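Local coordinates for protein glycerophosphoryl diester phosphodiesterase (Agrobacterium tumefaciens str. C58, PDB 3KS6) that belongs to the glycerophosphoryl diester phosphodiesterase family, built on a TIM-barrel scaffold, and carries a bound magnesium ion, at residues L132-M145 / A151-S163. Numbering follows the deposited sequence. Where two conformers were deposited one is given.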
loop_
_atom_site.group_PDB
_atom_site.type_symbol
_atom_site.label_atom_id
_atom_site.label_comp_id
_atom_site.label_asym_id
_atom_site.label_seq_id
_atom_site.Cartn_x
_atom_site.Cartn_y
_atom_site.Cartn_z
ATOM N N LEU A 132 -2.268 -9.755 11.640
ATOM C CA LEU A 132 -0.942 -10.005 11.089
ATOM C C LEU A 132 -0.971 -11.052 9.996
ATOM O O LEU A 132 -0.343 -10.888 8.964
ATOM C CB LEU A 132 0.055 -10.479 12.158
ATOM C CG LEU A 132 1.524 -10.598 11.710
ATOM C CD1 LEU A 132 2.045 -9.278 11.146
ATOM C CD2 LEU A 132 2.410 -11.106 12.869
ATOM N N GLU A 133 -1.693 -12.146 10.245
ATOM C CA GLU A 133 -1.756 -13.250 9.288
ATOM C C GLU A 133 -2.533 -12.915 8.030
ATOM O O GLU A 133 -2.555 -13.718 7.096
ATOM C CB GLU A 133 -2.304 -14.523 9.951
ATOM C CG GLU A 133 -1.415 -15.028 11.114
ATOM C CD GLU A 133 0.097 -15.045 10.759
ATOM O OE1 GLU A 133 0.499 -15.682 9.741
ATOM O OE2 GLU A 133 0.879 -14.401 11.502
ATOM N N ARG A 134 -3.165 -11.748 8.002
ATOM C CA ARG A 134 -3.817 -11.262 6.802
ATOM C C ARG A 134 -3.109 -10.055 6.214
ATOM O O ARG A 134 -3.707 -9.304 5.466
ATOM C CB ARG A 134 -5.257 -10.908 7.102
ATOM C CG ARG A 134 -6.101 -12.110 7.544
ATOM C CD ARG A 134 -7.475 -11.690 8.087
ATOM N NE ARG A 134 -8.213 -10.788 7.222
ATOM C CZ ARG A 134 -9.331 -10.160 7.563
ATOM N NH1 ARG A 134 -9.875 -10.336 8.763
ATOM N NH2 ARG A 134 -9.902 -9.356 6.686
ATOM N N THR A 135 -1.833 -9.881 6.515
ATOM C CA THR A 135 -1.116 -8.691 6.059
ATOM C C THR A 135 0.092 -9.039 5.171
ATOM O O THR A 135 0.839 -10.002 5.441
ATOM C CB THR A 135 -0.626 -7.846 7.266
ATOM O OG1 THR A 135 -1.750 -7.420 8.020
ATOM C CG2 THR A 135 0.151 -6.592 6.797
ATOM N N THR A 136 0.223 -8.269 4.093
ATOM C CA THR A 136 1.443 -8.195 3.267
ATOM C C THR A 136 2.062 -6.836 3.554
ATOM O O THR A 136 1.347 -5.841 3.662
ATOM C CB THR A 136 1.089 -8.282 1.749
ATOM O OG1 THR A 136 0.753 -9.636 1.424
ATOM C CG2 THR A 136 2.238 -7.822 0.863
ATOM N N PHE A 137 3.387 -6.778 3.660
ATOM C CA PHE A 137 4.071 -5.532 3.948
ATOM C C PHE A 137 4.806 -5.015 2.724
ATOM O O PHE A 137 5.394 -5.782 1.963
ATOM C CB PHE A 137 5.099 -5.696 5.082
ATOM C CG PHE A 137 4.472 -6.028 6.406
ATOM C CD1 PHE A 137 4.043 -5.012 7.254
ATOM C CD2 PHE A 137 4.344 -7.341 6.805
ATOM C CE1 PHE A 137 3.486 -5.315 8.480
ATOM C CE2 PHE A 137 3.753 -7.661 8.041
ATOM C CZ PHE A 137 3.361 -6.635 8.887
ATOM N N SER A 138 4.840 -3.696 2.588
ATOM C CA SER A 138 5.516 -3.074 1.448
ATOM C C SER A 138 6.309 -1.863 1.955
ATOM O O SER A 138 6.008 -1.351 3.011
ATOM C CB SER A 138 4.493 -2.576 0.437
ATOM O OG SER A 138 3.662 -1.560 0.983
ATOM N N SER A 139 7.334 -1.455 1.205
ATOM C CA SER A 139 8.061 -0.225 1.523
ATOM C C SER A 139 8.890 0.149 0.348
ATOM O O SER A 139 9.311 -0.747 -0.399
ATOM C CB SER A 139 9.024 -0.456 2.685
ATOM O OG SER A 139 9.603 0.748 3.110
ATOM N N PHE A 140 9.151 1.454 0.172
ATOM C CA PHE A 140 10.166 1.883 -0.805
ATOM C C PHE A 140 11.585 1.744 -0.241
ATOM O O PHE A 140 12.543 1.791 -1.010
ATOM C CB PHE A 140 9.965 3.343 -1.186
ATOM C CG PHE A 140 8.851 3.578 -2.155
ATOM C CD1 PHE A 140 7.547 3.777 -1.713
ATOM C CD2 PHE A 140 9.087 3.582 -3.520
ATOM C CE1 PHE A 140 6.522 4.014 -2.603
ATOM C CE2 PHE A 140 8.035 3.806 -4.413
ATOM C CZ PHE A 140 6.776 4.032 -3.942
ATOM N N LEU A 141 11.711 1.629 1.089
ATOM C CA LEU A 141 12.998 1.654 1.777
ATOM C C LEU A 141 13.542 0.268 2.067
ATOM O O LEU A 141 12.936 -0.535 2.777
ATOM C CB LEU A 141 12.938 2.457 3.067
ATOM C CG LEU A 141 13.106 3.984 2.990
ATOM C CD1 LEU A 141 12.033 4.596 2.148
ATOM C CD2 LEU A 141 13.105 4.654 4.373
ATOM N N LEU A 142 14.713 -0.012 1.521
ATOM C CA LEU A 142 15.386 -1.280 1.771
ATOM C C LEU A 142 15.729 -1.472 3.245
ATOM O O LEU A 142 15.729 -2.603 3.736
ATOM C CB LEU A 142 16.669 -1.422 0.948
ATOM C CG LEU A 142 16.494 -1.770 -0.507
ATOM C CD1 LEU A 142 17.921 -1.906 -1.118
ATOM C CD2 LEU A 142 15.676 -3.051 -0.692
ATOM N N ALA A 143 16.035 -0.398 3.964
ATOM C CA ALA A 143 16.295 -0.532 5.399
ATOM C C ALA A 143 15.093 -1.151 6.078
ATOM O O ALA A 143 15.239 -1.987 6.959
ATOM C CB ALA A 143 16.588 0.869 6.067
ATOM N N SER A 144 13.907 -0.676 5.684
ATOM C CA SER A 144 12.651 -1.153 6.241
ATOM C C SER A 144 12.343 -2.576 5.740
ATOM O O SER A 144 11.806 -3.378 6.482
ATOM C CB SER A 144 11.502 -0.182 5.928
ATOM O OG SER A 144 11.732 1.101 6.485
HETATM N N MSE A 145 12.726 -2.896 4.513
HETATM C CA MSE A 145 12.565 -4.260 4.008
HETATM C C MSE A 145 13.437 -5.224 4.807
HETATM O O MSE A 145 13.041 -6.358 5.105
HETATM C CB MSE A 145 12.953 -4.319 2.535
HETATM C CG MSE A 145 12.101 -3.437 1.622
HETATM SE SE MSE A 145 10.220 -3.964 1.525
HETATM C CE MSE A 145 9.477 -3.449 3.073
ATOM N N ALA A 151 11.862 -9.492 11.256
ATOM C CA ALA A 151 10.739 -9.426 12.187
ATOM C C ALA A 151 9.514 -10.279 11.880
ATOM O O ALA A 151 8.738 -10.571 12.791
ATOM C CB ALA A 151 10.274 -7.976 12.321
ATOM N N THR A 152 9.276 -10.623 10.620
ATOM C CA THR A 152 8.033 -11.310 10.271
ATOM C C THR A 152 8.248 -12.241 9.116
ATOM O O THR A 152 9.134 -12.016 8.289
ATOM C CB THR A 152 6.875 -10.303 9.946
ATOM O OG1 THR A 152 5.651 -11.021 9.764
ATOM C CG2 THR A 152 7.146 -9.457 8.685
ATOM N N THR A 153 7.462 -13.314 9.111
ATOM C CA THR A 153 7.452 -14.266 8.034
ATOM C C THR A 153 6.367 -13.911 7.022
ATOM O O THR A 153 6.222 -14.612 6.027
ATOM C CB THR A 153 7.170 -15.676 8.570
ATOM O OG1 THR A 153 5.970 -15.622 9.351
ATOM C CG2 THR A 153 8.317 -16.114 9.446
ATOM N N ARG A 154 5.608 -12.831 7.265
ATOM C CA ARG A 154 4.594 -12.381 6.311
ATOM C C ARG A 154 5.208 -11.961 4.983
ATOM O O ARG A 154 6.366 -11.592 4.938
ATOM C CB ARG A 154 3.747 -11.231 6.890
ATOM C CG ARG A 154 2.923 -11.606 8.165
ATOM C CD ARG A 154 2.001 -12.797 7.892
ATOM N NE ARG A 154 1.135 -12.524 6.755
ATOM C CZ ARG A 154 0.498 -13.436 6.016
ATOM N NH1 ARG A 154 0.592 -14.727 6.270
ATOM N NH2 ARG A 154 -0.233 -13.043 4.994
ATOM N N PRO A 155 4.432 -12.027 3.895
ATOM C CA PRO A 155 4.996 -11.628 2.620
ATOM C C PRO A 155 5.395 -10.169 2.610
ATOM O O PRO A 155 4.727 -9.363 3.239
ATOM C CB PRO A 155 3.856 -11.859 1.643
ATOM C CG PRO A 155 2.936 -12.836 2.335
ATOM C CD PRO A 155 3.034 -12.447 3.754
ATOM N N ARG A 156 6.489 -9.873 1.897
ATOM C CA ARG A 156 7.026 -8.526 1.716
ATOM C C ARG A 156 7.160 -8.216 0.225
ATOM O O ARG A 156 7.466 -9.123 -0.576
ATOM C CB ARG A 156 8.419 -8.416 2.342
ATOM C CG ARG A 156 8.483 -8.574 3.861
ATOM C CD ARG A 156 9.879 -9.038 4.351
ATOM N NE ARG A 156 10.173 -10.454 4.027
ATOM C CZ ARG A 156 11.103 -10.884 3.163
ATOM N NH1 ARG A 156 11.921 -10.049 2.560
ATOM N NH2 ARG A 156 11.238 -12.186 2.925
ATOM N N LEU A 157 6.973 -6.946 -0.137
ATOM C CA LEU A 157 7.261 -6.497 -1.494
ATOM C C LEU A 157 7.948 -5.128 -1.454
ATOM O O LEU A 157 7.547 -4.251 -0.691
ATOM C CB LEU A 157 6.032 -6.489 -2.395
ATOM C CG LEU A 157 5.012 -5.372 -2.275
ATOM C CD1 LEU A 157 5.328 -4.225 -3.190
ATOM C CD2 LEU A 157 3.591 -5.850 -2.560
ATOM N N TRP A 158 8.957 -4.990 -2.312
ATOM C CA TRP A 158 9.749 -3.775 -2.436
ATOM C C TRP A 158 9.161 -2.907 -3.519
ATOM O O TRP A 158 9.003 -3.310 -4.679
ATOM C CB TRP A 158 11.200 -4.127 -2.726
ATOM C CG TRP A 158 12.101 -2.915 -2.790
ATOM C CD1 TRP A 158 11.984 -1.765 -2.094
ATOM C CD2 TRP A 158 13.265 -2.782 -3.613
ATOM N NE1 TRP A 158 12.994 -0.890 -2.451
ATOM C CE2 TRP A 158 13.785 -1.500 -3.393
ATOM C CE3 TRP A 158 13.914 -3.637 -4.512
ATOM C CZ2 TRP A 158 14.947 -1.046 -4.031
ATOM C CZ3 TRP A 158 15.035 -3.188 -5.145
ATOM C CH2 TRP A 158 15.554 -1.911 -4.902
ATOM N N LEU A 159 8.801 -1.700 -3.115
ATOM C CA LEU A 159 8.300 -0.672 -4.020
ATOM C C LEU A 159 9.478 0.044 -4.614
ATOM O O LEU A 159 10.306 0.648 -3.885
ATOM C CB LEU A 159 7.440 0.312 -3.244
ATOM C CG LEU A 159 6.163 -0.301 -2.623
ATOM C CD1 LEU A 159 5.537 0.654 -1.573
ATOM C CD2 LEU A 159 5.200 -0.611 -3.749
ATOM N N VAL A 160 9.561 -0.040 -5.937
ATOM C CA VAL A 160 10.701 0.500 -6.720
ATOM C C VAL A 160 10.218 1.733 -7.487
ATOM O O VAL A 160 9.423 1.639 -8.454
ATOM C CB VAL A 160 11.222 -0.577 -7.664
ATOM C CG1 VAL A 160 12.370 -0.033 -8.564
ATOM C CG2 VAL A 160 11.693 -1.820 -6.866
ATOM N N SER A 161 10.667 2.908 -7.052
ATOM C CA SER A 161 10.254 4.169 -7.652
ATOM C C SER A 161 10.778 4.316 -9.084
ATOM O O SER A 161 11.798 3.708 -9.438
ATOM C CB SER A 161 10.775 5.339 -6.835
ATOM O OG SER A 161 12.196 5.331 -6.868
ATOM N N PRO A 162 10.096 5.123 -9.911
ATOM C CA PRO A 162 10.629 5.405 -11.262
ATOM C C PRO A 162 12.124 5.806 -11.269
ATOM O O PRO A 162 12.871 5.330 -12.138
ATOM C CB PRO A 162 9.681 6.504 -11.792
ATOM C CG PRO A 162 8.338 6.120 -11.117
ATOM C CD PRO A 162 8.783 5.756 -9.691
ATOM N N SER A 163 12.540 6.637 -10.307
ATOM C CA SER A 163 13.946 7.102 -10.188
ATOM C C SER A 163 14.924 5.980 -9.933
ATOM O O SER A 163 15.959 5.870 -10.596
ATOM C CB SER A 163 14.064 8.107 -9.043
ATOM O OG SER A 163 13.425 9.283 -9.419
HETATM O O HOH W 1 2.928 -16.019 8.600
HETATM O O HOH W 2 12.484 -7.732 3.080
#
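Phe137 and Ser139 of strand 135-139 pair in parallel with strand 156-160, the two strands of a beta-alpha-beta unit joined through helix 142-151; the backbone bonds are Phe137 N to Pro155 O (2.9 Å), Leu157 N to Phe137 O, a weak one from Ser139 N to Leu157 O, and Leu159 N to Ser139 O. Side-chain bonds to backbone carbonyls flank the ladder at both ends. At the start, the Arg154 chain, bent at chi2 and chi3 (-57° and -56°), curls back so that NE and NH2 grip Thr135 O side-on; NE is the nearer, at 2.9 Å and in the carbonyl plane, whereas NH2 comes from above it. Glu133 OE1 adds a long salt bridge to Arg154 NH1 (3.6 Å). At the far end, Trp158 NE1 donates to Phe140 O (3.1 Å), which lies in the indole plane. Two CH-pi contacts follow: Leu142 CD2 over one indole face, whose opposite face meets Val160 CG2, and Leu159 CB over the Phe140 ring, 3.5 Å from its centroid. Such units repeat round a TIM barrel. On the other edge of strand 135-139 runs strand 101-106, whose Glu105, a magnesium ligand, touches Phe140 and Leu159; helix 118-128 packs on Phe137, and helix 162-179 on Trp158.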